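Local coordinates for enoyl-CoA hydratase (Bacillus halodurans, PDB 3LKE), which probably catalyses the addition of water across the double bond of enoyl-CoA thioesters, as hydratases of the crotonase family do, at residues L231-E234 with T235-V239; E136-K140 with M141-P145; A240-Q244 with T245-K249; L90-C93 with V94-F98; L68-L71 with L72-A75. All coordinates share one frame; numbering follows the deposited sequence.

Along the chain the five contacts come in the order 5, 4, 2, 1, 3, and all are short-range turns of helix or helix ends. Contacts 1 and 3 share helix 223-241, the first on its C-terminal half and the second at its end, where the chain turns into helix 245-253. Contacts 1, 2, 3 and 5 lie close together, the centre of contact 3 about 12 Å from that of contact 2 and about 11 Å from that of contact 5. Contact 4, on helix 81-98, stands apart, about 26 Å from contact 3 between centres, but touches contact 1. Contacts 1, 2 and 3 meet the second subunit, so this part of the fold contributes to the subunit interface.

Contact 1: residues L231-E234 with T235-V239; sequences LEQE and TEELV
A turn of alpha helix braced by a threonine hydroxyl joins L231-E234 to T235-V239, on the C-terminal half of helix 223-241 in the crotonase-type chain. The focus is L231 O, which accepts two bonds from one residue: T235 OG1 lies 2.9 Å from L231 O, and T235 N reaches L231 O at 3.0 Å in the ordinary helical manner. The two donors approach from opposite faces of the carbonyl plane, the hydroxyl tilted 30° out of it. T235 can make this second bond because OG1 stands beside its own backbone N, anti to the carbonyl carbon (chi1 -61°), which swings the hydroxyl back toward the preceding turn. T235 OG1 also receives a weak hydrogen bond from N91 ND2 of helix 81-98. A valine here would probably leave L231 O with the backbone donor alone from this residue and take away the weak acceptor of N91 ND2.

Backbone bonds continue the turn, E236 N to E232 O at 3.1 Å and L238 N to E234 O at 2.9 Å. The carboxylates diverge: buried E234 is held by G148 N and S150 OG, E236 forms a salt bridge with R84, and E237 one with K217 of the second subunit. The charges of E236 and E237 are probably offset by these basic partners, while E234 is met by neutral donors, which would steady its carboxylate without cancelling its charge.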
loop_
_atom_site.group_PDB
_atom_site.type_symbol
_atom_site.label_atom_id
_atom_site.label_comp_id
_atom_site.label_asym_id
_atom_site.label_seq_id
_atom_site.Cartn_x
_atom_site.Cartn_y
_atom_site.Cartn_z
ATOM N N LEU A 231 -9.466 -16.176 -0.764
ATOM C CA LEU A 231 -10.548 -16.791 0.015
ATOM C C LEU A 231 -10.441 -18.315 -0.081
ATOM O O LEU A 231 -10.653 -19.039 0.897
ATOM C CB LEU A 231 -11.906 -16.309 -0.488
ATOM C CG LEU A 231 -12.201 -14.843 -0.141
ATOM C CD1 LEU A 231 -13.431 -14.289 -0.856
ATOM C CD2 LEU A 231 -12.367 -14.722 1.369
ATOM N N GLU A 232 -10.087 -18.797 -1.267
ATOM C CA GLU A 232 -9.933 -20.239 -1.477
ATOM C C GLU A 232 -8.805 -20.778 -0.602
ATOM O O GLU A 232 -8.952 -21.800 0.070
ATOM C CB GLU A 232 -9.673 -20.542 -2.953
ATOM C CG GLU A 232 -10.864 -20.266 -3.859
ATOM C CD GLU A 232 -10.500 -20.258 -5.339
ATOM O OE1 GLU A 232 -11.425 -20.159 -6.177
ATOM O OE2 GLU A 232 -9.290 -20.336 -5.662
ATOM N N GLN A 233 -7.683 -20.067 -0.593
ATOM C CA GLN A 233 -6.553 -20.450 0.236
ATOM C C GLN A 233 -6.872 -20.406 1.728
ATOM O O GLN A 233 -6.481 -21.294 2.477
ATOM C CB GLN A 233 -5.337 -19.573 -0.090
ATOM C CG GLN A 233 -4.742 -19.865 -1.453
ATOM C CD GLN A 233 -4.354 -21.330 -1.598
ATOM O OE1 GLN A 233 -3.762 -21.920 -0.691
ATOM N NE2 GLN A 233 -4.702 -21.927 -2.736
ATOM N N GLU A 234 -7.583 -19.372 2.165
ATOM C CA GLU A 234 -7.975 -19.293 3.564
ATOM C C GLU A 234 -8.786 -20.534 3.933
ATOM O O GLU A 234 -8.634 -21.093 5.021
ATOM C CB GLU A 234 -8.828 -18.043 3.825
ATOM C CG GLU A 234 -8.059 -16.723 3.708
ATOM C CD GLU A 234 -8.954 -15.533 3.993
ATOM O OE1 GLU A 234 -10.192 -15.716 3.944
ATOM O OE2 GLU A 234 -8.424 -14.429 4.259
ATOM N N THR A 235 -9.661 -20.933 3.020
ATOM C CA THR A 235 -10.511 -22.106 3.231
ATOM C C THR A 235 -9.643 -23.339 3.477
ATOM O O THR A 235 -9.811 -24.036 4.478
ATOM C CB THR A 235 -11.440 -22.328 2.032
ATOM O OG1 THR A 235 -12.289 -21.183 1.877
ATOM C CG2 THR A 235 -12.307 -23.584 2.231
ATOM N N GLU A 236 -8.682 -23.577 2.588
ATOM C CA GLU A 236 -7.849 -24.770 2.704
ATOM C C GLU A 236 -7.019 -24.759 3.979
ATOM O O GLU A 236 -6.866 -25.796 4.623
ATOM C CB GLU A 236 -6.961 -24.952 1.470
ATOM C CG GLU A 236 -7.749 -25.132 0.188
ATOM C CD GLU A 236 -8.687 -26.338 0.233
ATOM O OE1 GLU A 236 -8.337 -27.350 0.879
ATOM O OE2 GLU A 236 -9.767 -26.271 -0.380
ATOM N N GLU A 237 -6.481 -23.592 4.351
ATOM C CA GLU A 237 -5.648 -23.509 5.549
ATOM C C GLU A 237 -6.469 -23.733 6.811
ATOM O O GLU A 237 -6.015 -24.382 7.747
ATOM C CB GLU A 237 -4.917 -22.160 5.653
ATOM C CG GLU A 237 -3.932 -21.866 4.521
ATOM C CD GLU A 237 -2.750 -22.835 4.465
ATOM O OE1 GLU A 237 -2.385 -23.434 5.503
ATOM O OE2 GLU A 237 -2.171 -22.974 3.367
ATOM N N LEU A 238 -7.674 -23.175 6.849
ATOM C CA LEU A 238 -8.503 -23.306 8.042
ATOM C C LEU A 238 -8.994 -24.745 8.196
ATOM O O LEU A 238 -9.045 -25.271 9.301
ATOM C CB LEU A 238 -9.698 -22.348 7.987
ATOM C CG LEU A 238 -10.418 -22.174 9.325
ATOM C CD1 LEU A 238 -9.474 -21.589 10.366
ATOM C CD2 LEU A 238 -11.664 -21.306 9.181
ATOM N N VAL A 239 -9.340 -25.373 7.081
ATOM C CA VAL A 239 -9.850 -26.745 7.117
ATOM C C VAL A 239 -8.766 -27.682 7.620
ATOM O O VAL A 239 -9.031 -28.612 8.390
ATOM C CB VAL A 239 -10.330 -27.211 5.730
ATOM C CG1 VAL A 239 -10.492 -28.746 5.703
ATOM C CG2 VAL A 239 -11.635 -26.525 5.360
#

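Contact 2: residues E136-K140 with M141-P145; sequences ENFHK and MGISP
A Schellman motif ends the short helix 138-141, with F138 and H139 accepting bonds from I143 and G142. I143 N reaches F138 O at 3.2 Å, while G142 N lies 3.3 Å from H139 O and approaches from above that carbonyl's plane. G142 is the C-prime residue, its positive phi of 77° turning the chain out of the helix and back past the F138 ring. P145 CA sits over the centre of one ring face, 3.8 Å from the F138 centroid, in a CH-pi contact, and I143 comes in at the ring's edge, its CD1 3.7 Å from F138 CD1. With an alanine in place of F138, P145 CA would lose the ring face it rests on and a gap would probably open there, beside I143 CD1. S144 and P145 go on to pack against the second subunit. One residue earlier than G142, M141 N bonds N137 O, and M141 SD stands 3.4 Å from N137 O.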
loop_
_atom_site.group_PDB
_atom_site.type_symbol
_atom_site.label_atom_id
_atom_site.label_comp_id
_atom_site.label_asym_id
_atom_site.label_seq_id
_atom_site.Cartn_x
_atom_site.Cartn_y
_atom_site.Cartn_z
ATOM N N GLU A 136 -9.871 -9.331 17.275
ATOM C CA GLU A 136 -9.318 -10.303 16.338
ATOM C C GLU A 136 -8.602 -11.338 17.194
ATOM O O GLU A 136 -7.526 -11.067 17.722
ATOM C CB GLU A 136 -8.312 -9.628 15.407
ATOM C CG GLU A 136 -8.873 -8.408 14.708
ATOM C CD GLU A 136 -9.780 -8.766 13.554
ATOM O OE1 GLU A 136 -9.966 -9.975 13.288
ATOM O OE2 GLU A 136 -10.301 -7.836 12.901
ATOM N N ASN A 137 -9.201 -12.509 17.355
ATOM C CA ASN A 137 -8.734 -13.428 18.380
ATOM C C ASN A 137 -8.162 -14.727 17.837
ATOM O O ASN A 137 -8.075 -15.721 18.557
ATOM C CB ASN A 137 -9.858 -13.730 19.366
ATOM C CG ASN A 137 -9.343 -14.100 20.739
ATOM O OD1 ASN A 137 -8.301 -13.610 21.182
ATOM N ND2 ASN A 137 -10.088 -14.961 21.432
ATOM N N PHE A 138 -7.776 -14.709 16.569
ATOM C CA PHE A 138 -7.277 -15.907 15.898
ATOM C C PHE A 138 -6.060 -16.520 16.603
ATOM O O PHE A 138 -5.932 -17.742 16.658
ATOM C CB PHE A 138 -6.890 -15.602 14.449
ATOM C CG PHE A 138 -7.994 -14.999 13.626
ATOM C CD1 PHE A 138 -9.005 -15.795 13.105
ATOM C CD2 PHE A 138 -8.004 -13.638 13.347
ATOM C CE1 PHE A 138 -10.009 -15.248 12.340
ATOM C CE2 PHE A 138 -9.031 -13.073 12.585
ATOM C CZ PHE A 138 -10.023 -13.881 12.076
ATOM N N HIS A 139 -5.169 -15.672 17.119
ATOM C CA HIS A 139 -3.895 -16.142 17.697
ATOM C C HIS A 139 -4.134 -17.088 18.880
ATOM O O HIS A 139 -3.577 -18.185 18.942
ATOM C CB HIS A 139 -3.042 -14.947 18.134
ATOM C CG HIS A 139 -1.672 -15.311 18.631
ATOM N ND1 HIS A 139 -0.682 -15.799 17.806
ATOM C CD2 HIS A 139 -1.119 -15.214 19.864
ATOM C CE1 HIS A 139 0.419 -16.001 18.513
ATOM N NE2 HIS A 139 0.180 -15.652 19.765
ATOM N N LYS A 140 -4.971 -16.661 19.816
ATOM C CA LYS A 140 -5.272 -17.483 20.980
ATOM C C LYS A 140 -6.114 -18.700 20.598
ATOM O O LYS A 140 -6.013 -19.752 21.238
ATOM C CB LYS A 140 -5.962 -16.655 22.066
ATOM C CG LYS A 140 -5.080 -15.550 22.651
ATOM C CD LYS A 140 -5.839 -14.710 23.675
ATOM C CE LYS A 140 -4.957 -13.599 24.241
ATOM N NZ LYS A 140 -4.578 -12.581 23.213
ATOM N N MET A 141 -6.933 -18.566 19.553
ATOM C CA MET A 141 -7.789 -19.670 19.096
ATOM C C MET A 141 -6.958 -20.760 18.393
ATOM O O MET A 141 -7.373 -21.914 18.291
ATOM C CB MET A 141 -8.913 -19.163 18.164
ATOM C CG MET A 141 -9.842 -18.079 18.754
ATOM S SD MET A 141 -10.920 -17.263 17.519
ATOM C CE MET A 141 -11.932 -18.649 17.065
ATOM N N GLY A 142 -5.775 -20.395 17.912
ATOM C CA GLY A 142 -4.949 -21.340 17.186
ATOM C C GLY A 142 -5.437 -21.568 15.766
ATOM O O GLY A 142 -5.178 -22.615 15.170
ATOM N N ILE A 143 -6.143 -20.586 15.208
ATOM C CA ILE A 143 -6.558 -20.682 13.814
ATOM C C ILE A 143 -5.984 -19.566 12.945
ATOM O O ILE A 143 -5.415 -18.598 13.452
ATOM C CB ILE A 143 -8.072 -20.707 13.678
ATOM C CG1 ILE A 143 -8.670 -19.414 14.226
ATOM C CG2 ILE A 143 -8.641 -21.929 14.409
ATOM C CD1 ILE A 143 -10.116 -19.220 13.821
ATOM N N SER A 144 -6.119 -19.726 11.629
ATOM C CA SER A 144 -5.656 -18.715 10.675
ATOM C C SER A 144 -6.800 -17.761 10.350
ATOM O O SER A 144 -7.963 -18.080 10.585
ATOM C CB SER A 144 -5.150 -19.379 9.400
ATOM O OG SER A 144 -6.030 -20.426 9.002
ATOM N N PRO A 145 -6.476 -16.578 9.814
ATOM C CA PRO A 145 -7.552 -15.622 9.531
ATOM C C PRO A 145 -8.368 -16.086 8.342
ATOM O O PRO A 145 -7.813 -16.625 7.382
ATOM C CB PRO A 145 -6.804 -14.339 9.158
ATOM C CG PRO A 145 -5.370 -14.573 9.564
ATOM C CD PRO A 145 -5.145 -16.038 9.498
#

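Contact 3: residues A240-Q244 with T245-K249; sequences ALFKQ and TEIKK
I247 CG2 rests over the centre of one face of the F242 ring, 4.0 Å from its centroid and only 2° off the ring normal, a CH-pi contact made squarely over the face. The other branch of I247 is turned to the backbone: CG1, anti to its own carbonyl carbon (chi1 -81°), lies 3.3 Å from L241 O, and CD1 follows at 3.4 Å from L241 O. One isoleucine therefore covers both an aromatic face and the last turn of the preceding helix.

The bend between the two helices brings the two residues together. L241 to Q244 form a type I beta turn, with Q244 N bonded to L241 O at 3.0 Å, and beyond the turn I247 N bonds Q244 O at 3.2 Å. The extended Q244 side chain reaches back along the turn, NE2 making a weak bond to A240 O at 3.3 Å while OE1 is hydrogen-bonded to Y208 OH of the second subunit.

Further out, F242 packs on L71, C74 and A75 of helix 68-76 and on I143 of the loop following helix 138-141. The bend that links helix 223-241 to helix 245-253 is thus wedged between helix 68-76, that loop and the neighbouring subunit.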
loop_
_atom_site.group_PDB
_atom_site.type_symbol
_atom_site.label_atom_id
_atom_site.label_comp_id
_atom_site.label_asym_id
_atom_site.label_seq_id
_atom_site.Cartn_x
_atom_site.Cartn_y
_atom_site.Cartn_z
ATOM N N ALA A 240 -7.537 -27.425 7.180
ATOM C CA ALA A 240 -6.394 -28.228 7.589
ATOM C C ALA A 240 -6.137 -28.064 9.085
ATOM O O ALA A 240 -5.784 -29.013 9.767
ATOM C CB ALA A 240 -5.154 -27.845 6.774
ATOM N N LEU A 241 -6.314 -26.853 9.606
ATOM C CA LEU A 241 -6.072 -26.629 11.024
ATOM C C LEU A 241 -7.176 -27.253 11.898
ATOM O O LEU A 241 -6.920 -27.695 13.019
ATOM C CB LEU A 241 -5.940 -25.131 11.315
ATOM C CG LEU A 241 -4.605 -24.492 10.945
ATOM C CD1 LEU A 241 -4.739 -22.966 10.883
ATOM C CD2 LEU A 241 -3.517 -24.904 11.942
ATOM N N PHE A 242 -8.399 -27.281 11.384
ATOM C CA PHE A 242 -9.524 -27.819 12.158
ATOM C C PHE A 242 -9.474 -29.348 12.269
ATOM O O PHE A 242 -10.280 -29.954 12.977
ATOM C CB PHE A 242 -10.858 -27.353 11.580
ATOM C CG PHE A 242 -11.398 -26.127 12.247
ATOM C CD1 PHE A 242 -10.769 -24.904 12.084
ATOM C CD2 PHE A 242 -12.534 -26.194 13.044
ATOM C CE1 PHE A 242 -11.252 -23.774 12.698
ATOM C CE2 PHE A 242 -13.027 -25.060 13.670
ATOM C CZ PHE A 242 -12.387 -23.849 13.498
ATOM N N LYS A 243 -8.508 -29.956 11.583
ATOM C CA LYS A 243 -8.289 -31.401 11.665
ATOM C C LYS A 243 -7.270 -31.727 12.750
ATOM O O LYS A 243 -7.048 -32.894 13.076
ATOM C CB LYS A 243 -7.781 -31.945 10.329
ATOM C CG LYS A 243 -8.767 -31.828 9.184
ATOM C CD LYS A 243 -8.228 -32.528 7.945
ATOM C CE LYS A 243 -9.175 -32.369 6.764
ATOM N NZ LYS A 243 -8.629 -32.980 5.515
ATOM N N GLN A 244 -6.638 -30.692 13.295
ATOM C CA GLN A 244 -5.597 -30.872 14.301
ATOM C C GLN A 244 -6.208 -30.772 15.698
ATOM O O GLN A 244 -7.013 -29.885 15.966
ATOM C CB GLN A 244 -4.469 -29.846 14.090
ATOM C CG GLN A 244 -3.791 -29.995 12.726
ATOM C CD GLN A 244 -2.791 -28.888 12.385
ATOM O OE1 GLN A 244 -1.987 -28.457 13.220
ATOM N NE2 GLN A 244 -2.827 -28.439 11.137
ATOM N N THR A 245 -5.837 -31.690 16.582
ATOM C CA THR A 245 -6.462 -31.766 17.901
ATOM C C THR A 245 -6.286 -30.507 18.753
ATOM O O THR A 245 -7.098 -30.240 19.640
ATOM C CB THR A 245 -5.961 -32.989 18.703
ATOM O OG1 THR A 245 -4.567 -32.841 18.991
ATOM C CG2 THR A 245 -6.185 -34.263 17.914
ATOM N N GLU A 246 -5.237 -29.734 18.484
ATOM C CA GLU A 246 -4.979 -28.517 19.252
ATOM C C GLU A 246 -6.130 -27.511 19.141
ATOM O O GLU A 246 -6.442 -26.801 20.100
ATOM C CB GLU A 246 -3.671 -27.858 18.798
ATOM C CG GLU A 246 -3.339 -26.560 19.527
ATOM C CD GLU A 246 -2.957 -26.778 20.982
ATOM O OE1 GLU A 246 -2.637 -27.925 21.353
ATOM O OE2 GLU A 246 -2.969 -25.799 21.754
ATOM N N ILE A 247 -6.742 -27.448 17.962
ATOM C CA ILE A 247 -7.807 -26.485 17.697
ATOM C C ILE A 247 -9.057 -26.873 18.490
ATOM O O ILE A 247 -9.683 -26.030 19.137
ATOM C CB ILE A 247 -8.120 -26.387 16.184
ATOM C CG1 ILE A 247 -7.104 -25.484 15.458
ATOM C CG2 ILE A 247 -9.509 -25.820 15.959
ATOM C CD1 ILE A 247 -5.647 -25.889 15.591
ATOM N N LYS A 248 -9.410 -28.155 18.456
ATOM C CA LYS A 248 -10.533 -28.638 19.265
ATOM C C LYS A 248 -10.266 -28.328 20.735
ATOM O O LYS A 248 -11.126 -27.793 21.435
ATOM C CB LYS A 248 -10.727 -30.145 19.065
ATOM C CG LYS A 248 -11.866 -30.763 19.865
ATOM C CD LYS A 248 -11.957 -32.258 19.569
ATOM C CE LYS A 248 -13.082 -32.930 20.340
ATOM N NZ LYS A 248 -14.422 -32.445 19.907
ATOM N N LYS A 249 -9.064 -28.658 21.195
ATOM C CA LYS A 249 -8.680 -28.422 22.581
ATOM C C LYS A 249 -8.814 -26.947 22.938
ATOM O O LYS A 249 -9.333 -26.601 24.002
ATOM C CB LYS A 249 -7.247 -28.900 22.833
ATOM C CG LYS A 249 -6.770 -28.718 24.262
ATOM C CD LYS A 249 -5.269 -28.923 24.369
ATOM C CE LYS A 249 -4.839 -29.059 25.822
ATOM N NZ LYS A 249 -5.431 -27.996 26.677
#

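Contact 4: residues L90-C93 with V94-F98; sequences LNHC and VLEIF
L90 meets V94 one helical turn on: V94 N bonds L90 O at 3.1 Å, and V94 CG2, anti to its carbonyl carbon and beside the backbone N (chi1 173°), lies 3.6 Å from L90 O. Both side chains are buried, L90 against L147 and V94 against M119. N91 repeats the pattern with L95, whose N is 3.0 Å from N91 O and whose CB is 3.6 Å from N91 O. With CG anti to its backbone N (chi1 -168°), L95 reaches L227, and N91 packs on L231, so this side of the turn faces helix 223-241. Here helix 81-98 of the crotonase-type fold runs between two others, with helix 30-45 covering another side.

H92 and E96 come next. H92 ND1 is 4.4 Å from E96 OE2, near but not in contact; the H92 ring meets that of H88 edge to face, and E96 OE2 forms a salt bridge with R41. C93, last of the four, accepts a bond from I97 N, 3.0 Å from C93 O. I97 CG1 drapes over that oxygen, 3.2 Å from C93 O, with CD1 at 3.6 Å; C93 packs on L37 and I97 on I40, both on helix 30-45.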
loop_
_atom_site.group_PDB
_atom_site.type_symbol
_atom_site.label_atom_id
_atom_site.label_comp_id
_atom_site.label_asym_id
_atom_site.label_seq_id
_atom_site.Cartn_x
_atom_site.Cartn_y
_atom_site.Cartn_z
ATOM N N LEU A 90 -20.161 -17.856 3.389
ATOM C CA LEU A 90 -19.626 -16.619 3.956
ATOM C C LEU A 90 -18.545 -15.995 3.072
ATOM O O LEU A 90 -18.473 -14.780 2.963
ATOM C CB LEU A 90 -19.121 -16.835 5.380
ATOM C CG LEU A 90 -20.181 -17.244 6.413
ATOM C CD1 LEU A 90 -19.543 -17.488 7.771
ATOM C CD2 LEU A 90 -21.298 -16.204 6.513
ATOM N N ASN A 91 -17.717 -16.811 2.425
ATOM C CA ASN A 91 -16.763 -16.238 1.469
ATOM C C ASN A 91 -17.493 -15.551 0.319
ATOM O O ASN A 91 -17.078 -14.494 -0.162
ATOM C CB ASN A 91 -15.798 -17.292 0.923
ATOM C CG ASN A 91 -14.783 -17.730 1.941
ATOM O OD1 ASN A 91 -14.567 -17.058 2.960
ATOM N ND2 ASN A 91 -14.138 -18.867 1.676
ATOM N N HIS A 92 -18.590 -16.146 -0.138
ATOM C CA HIS A 92 -19.344 -15.488 -1.192
ATOM C C HIS A 92 -19.949 -14.162 -0.755
ATOM O O HIS A 92 -19.976 -13.213 -1.534
ATOM C CB HIS A 92 -20.385 -16.414 -1.819
ATOM C CG HIS A 92 -19.833 -17.242 -2.935
ATOM N ND1 HIS A 92 -19.567 -16.720 -4.184
ATOM C CD2 HIS A 92 -19.466 -18.543 -2.985
ATOM C CE1 HIS A 92 -19.070 -17.668 -4.957
ATOM N NE2 HIS A 92 -19.001 -18.785 -4.255
ATOM N N CYS A 93 -20.424 -14.081 0.489
ATOM C CA CYS A 93 -20.870 -12.792 1.013
ATOM C C CYS A 93 -19.755 -11.748 0.880
ATOM O O CYS A 93 -19.982 -10.643 0.401
ATOM C CB CYS A 93 -21.275 -12.899 2.472
ATOM S SG CYS A 93 -22.798 -13.840 2.721
ATOM N N VAL A 94 -18.551 -12.103 1.318
ATOM C CA VAL A 94 -17.428 -11.151 1.244
ATOM C C VAL A 94 -17.145 -10.701 -0.197
ATOM O O VAL A 94 -16.972 -9.513 -0.479
ATOM C CB VAL A 94 -16.130 -11.734 1.865
ATOM C CG1 VAL A 94 -14.950 -10.791 1.608
ATOM C CG2 VAL A 94 -16.314 -11.983 3.359
ATOM N N LEU A 95 -17.096 -11.666 -1.106
ATOM C CA LEU A 95 -16.742 -11.395 -2.492
ATOM C C LEU A 95 -17.825 -10.551 -3.164
ATOM O O LEU A 95 -17.528 -9.620 -3.904
ATOM C CB LEU A 95 -16.512 -12.715 -3.238
ATOM C CG LEU A 95 -15.872 -12.630 -4.624
ATOM C CD1 LEU A 95 -14.578 -11.840 -4.563
ATOM C CD2 LEU A 95 -15.644 -14.048 -5.162
ATOM N N GLU A 96 -19.083 -10.877 -2.879
ATOM C CA GLU A 96 -20.237 -10.161 -3.453
ATOM C C GLU A 96 -20.400 -8.735 -2.935
ATOM O O GLU A 96 -20.879 -7.860 -3.648
ATOM C CB GLU A 96 -21.520 -10.956 -3.212
ATOM C CG GLU A 96 -21.462 -12.349 -3.779
ATOM C CD GLU A 96 -22.166 -12.470 -5.109
ATOM O OE1 GLU A 96 -22.607 -11.430 -5.654
ATOM O OE2 GLU A 96 -22.265 -13.610 -5.605
ATOM N N ILE A 97 -19.989 -8.490 -1.699
ATOM C CA ILE A 97 -19.916 -7.118 -1.222
ATOM C C ILE A 97 -18.804 -6.412 -1.979
ATOM O O ILE A 97 -19.017 -5.360 -2.561
ATOM C CB ILE A 97 -19.623 -7.053 0.287
ATOM C CG1 ILE A 97 -20.794 -7.652 1.070
ATOM C CG2 ILE A 97 -19.375 -5.604 0.742
ATOM C CD1 ILE A 97 -20.509 -7.829 2.544
ATOM N N PHE A 98 -17.624 -7.022 -1.981
ATOM C CA PHE A 98 -16.463 -6.415 -2.609
ATOM C C PHE A 98 -16.710 -6.031 -4.062
ATOM O O PHE A 98 -16.264 -4.983 -4.516
ATOM C CB PHE A 98 -15.268 -7.362 -2.540
ATOM C CG PHE A 98 -13.977 -6.716 -2.953
ATOM C CD1 PHE A 98 -13.298 -5.876 -2.084
ATOM C CD2 PHE A 98 -13.435 -6.957 -4.205
ATOM C CE1 PHE A 98 -12.097 -5.287 -2.462
ATOM C CE2 PHE A 98 -12.227 -6.361 -4.590
ATOM C CZ PHE A 98 -11.566 -5.535 -3.717
#

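Contact 5: residues L68-L71 with L72-A75; sequences LEDL and LICA
I73 lies back along the preceding turn, over E69 and D70, and can be followed outward atom by atom. Its CB starts 3.3 Å from D70 O. CG1, placed anti to the carbonyl carbon and beside the backbone N (chi1 -72°), is directed back toward the start of the helix and comes to 3.4 Å from E69 O. CD1, at the tip, remains 3.6 Å from E69 O and reaches 4.0 Å from D70 OD1, the two side chains running alongside each other and pointing the same way. The aliphatic chain thus flanks the D70 carboxylate, whose other oxygen, OD2, forms a salt bridge with K24.

Backbone bonds hold the turn under these side chains. I73 N bonds E69 O at 3.1 Å and L72 N bonds L68 O at 2.7 Å. A75 N closes the set on L71 O at 2.9 Å.

Other side chains of the same turn meet neighbouring helices: L68 and L71 touch M141, A75 packs on K248 and L251 of helix 245-253, and L72 on E252 of the same helix. With E69 and I73 at the surface, helix 68-76 has the two-sided character of a peripheral helix. In crotonase relatives the equivalent helix follows a loop that supplies one backbone N-H of the oxyanion hole, and helix 68-76 probably occupies that place here.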
loop_
_atom_site.group_PDB
_atom_site.type_symbol
_atom_site.label_atom_id
_atom_site.label_comp_id
_atom_site.label_asym_id
_atom_site.label_seq_id
_atom_site.Cartn_x
_atom_site.Cartn_y
_atom_site.Cartn_z
ATOM N N LEU A 68 -18.016 -19.342 19.025
ATOM C CA LEU A 68 -17.105 -20.357 19.546
ATOM C C LEU A 68 -17.751 -21.741 19.532
ATOM O O LEU A 68 -17.180 -22.702 19.016
ATOM C CB LEU A 68 -16.696 -20.008 20.976
ATOM C CG LEU A 68 -15.275 -19.497 21.230
ATOM C CD1 LEU A 68 -14.675 -18.819 20.007
ATOM C CD2 LEU A 68 -15.250 -18.580 22.447
ATOM N N GLU A 69 -18.948 -21.830 20.100
ATOM C CA GLU A 69 -19.656 -23.102 20.199
ATOM C C GLU A 69 -19.853 -23.745 18.831
ATOM O O GLU A 69 -19.755 -24.973 18.682
ATOM C CB GLU A 69 -21.015 -22.912 20.891
ATOM C CG GLU A 69 -20.919 -22.413 22.327
ATOM C CD GLU A 69 -20.456 -20.964 22.430
ATOM O OE1 GLU A 69 -20.624 -20.200 21.454
ATOM O OE2 GLU A 69 -19.925 -20.583 23.496
ATOM N N ASP A 70 -20.139 -22.917 17.832
ATOM C CA ASP A 70 -20.314 -23.426 16.475
ATOM C C ASP A 70 -18.973 -23.882 15.891
ATOM O O ASP A 70 -18.893 -24.927 15.241
ATOM C CB ASP A 70 -20.979 -22.377 15.584
ATOM C CG ASP A 70 -22.435 -22.157 15.944
ATOM O OD1 ASP A 70 -23.085 -23.136 16.364
ATOM O OD2 ASP A 70 -22.929 -21.017 15.814
ATOM N N LEU A 71 -17.922 -23.105 16.133
ATOM C CA LEU A 71 -16.586 -23.511 15.701
ATOM C C LEU A 71 -16.181 -24.818 16.381
ATOM O O LEU A 71 -15.585 -25.691 15.753
ATOM C CB LEU A 71 -15.552 -22.421 15.995
ATOM C CG LEU A 71 -15.788 -21.091 15.276
ATOM C CD1 LEU A 71 -14.942 -19.998 15.906
ATOM C CD2 LEU A 71 -15.522 -21.206 13.783
ATOM N N LEU A 72 -16.518 -24.954 17.659
ATOM C CA LEU A 72 -16.239 -26.185 18.391
ATOM C C LEU A 72 -16.922 -27.384 17.740
ATOM O O LEU A 72 -16.354 -28.476 17.682
ATOM C CB LEU A 72 -16.671 -26.055 19.848
ATOM C CG LEU A 72 -16.437 -27.280 20.729
ATOM C CD1 LEU A 72 -15.020 -27.833 20.552
ATOM C CD2 LEU A 72 -16.709 -26.936 22.186
ATOM N N ILE A 73 -18.135 -27.178 17.244
ATOM C CA ILE A 73 -18.845 -28.225 16.519
ATOM C C ILE A 73 -18.074 -28.647 15.267
ATOM O O ILE A 73 -17.871 -29.837 15.022
ATOM C CB ILE A 73 -20.277 -27.787 16.159
ATOM C CG1 ILE A 73 -21.146 -27.769 17.422
ATOM C CG2 ILE A 73 -20.879 -28.711 15.104
ATOM C CD1 ILE A 73 -22.437 -26.999 17.274
ATOM N N CYS A 74 -17.629 -27.669 14.485
ATOM C CA CYS A 74 -16.826 -27.952 13.297
ATOM C C CYS A 74 -15.520 -28.675 13.610
ATOM O O CYS A 74 -15.061 -29.497 12.821
ATOM C CB CYS A 74 -16.533 -26.665 12.525
ATOM S SG CYS A 74 -17.963 -25.969 11.689
ATOM N N ALA A 75 -14.907 -28.364 14.749
ATOM C CA ALA A 75 -13.678 -29.048 15.134
ATOM C C ALA A 75 -13.977 -30.487 15.535
ATOM O O ALA A 75 -13.122 -31.360 15.422
ATOM C CB ALA A 75 -12.988 -28.319 16.275
#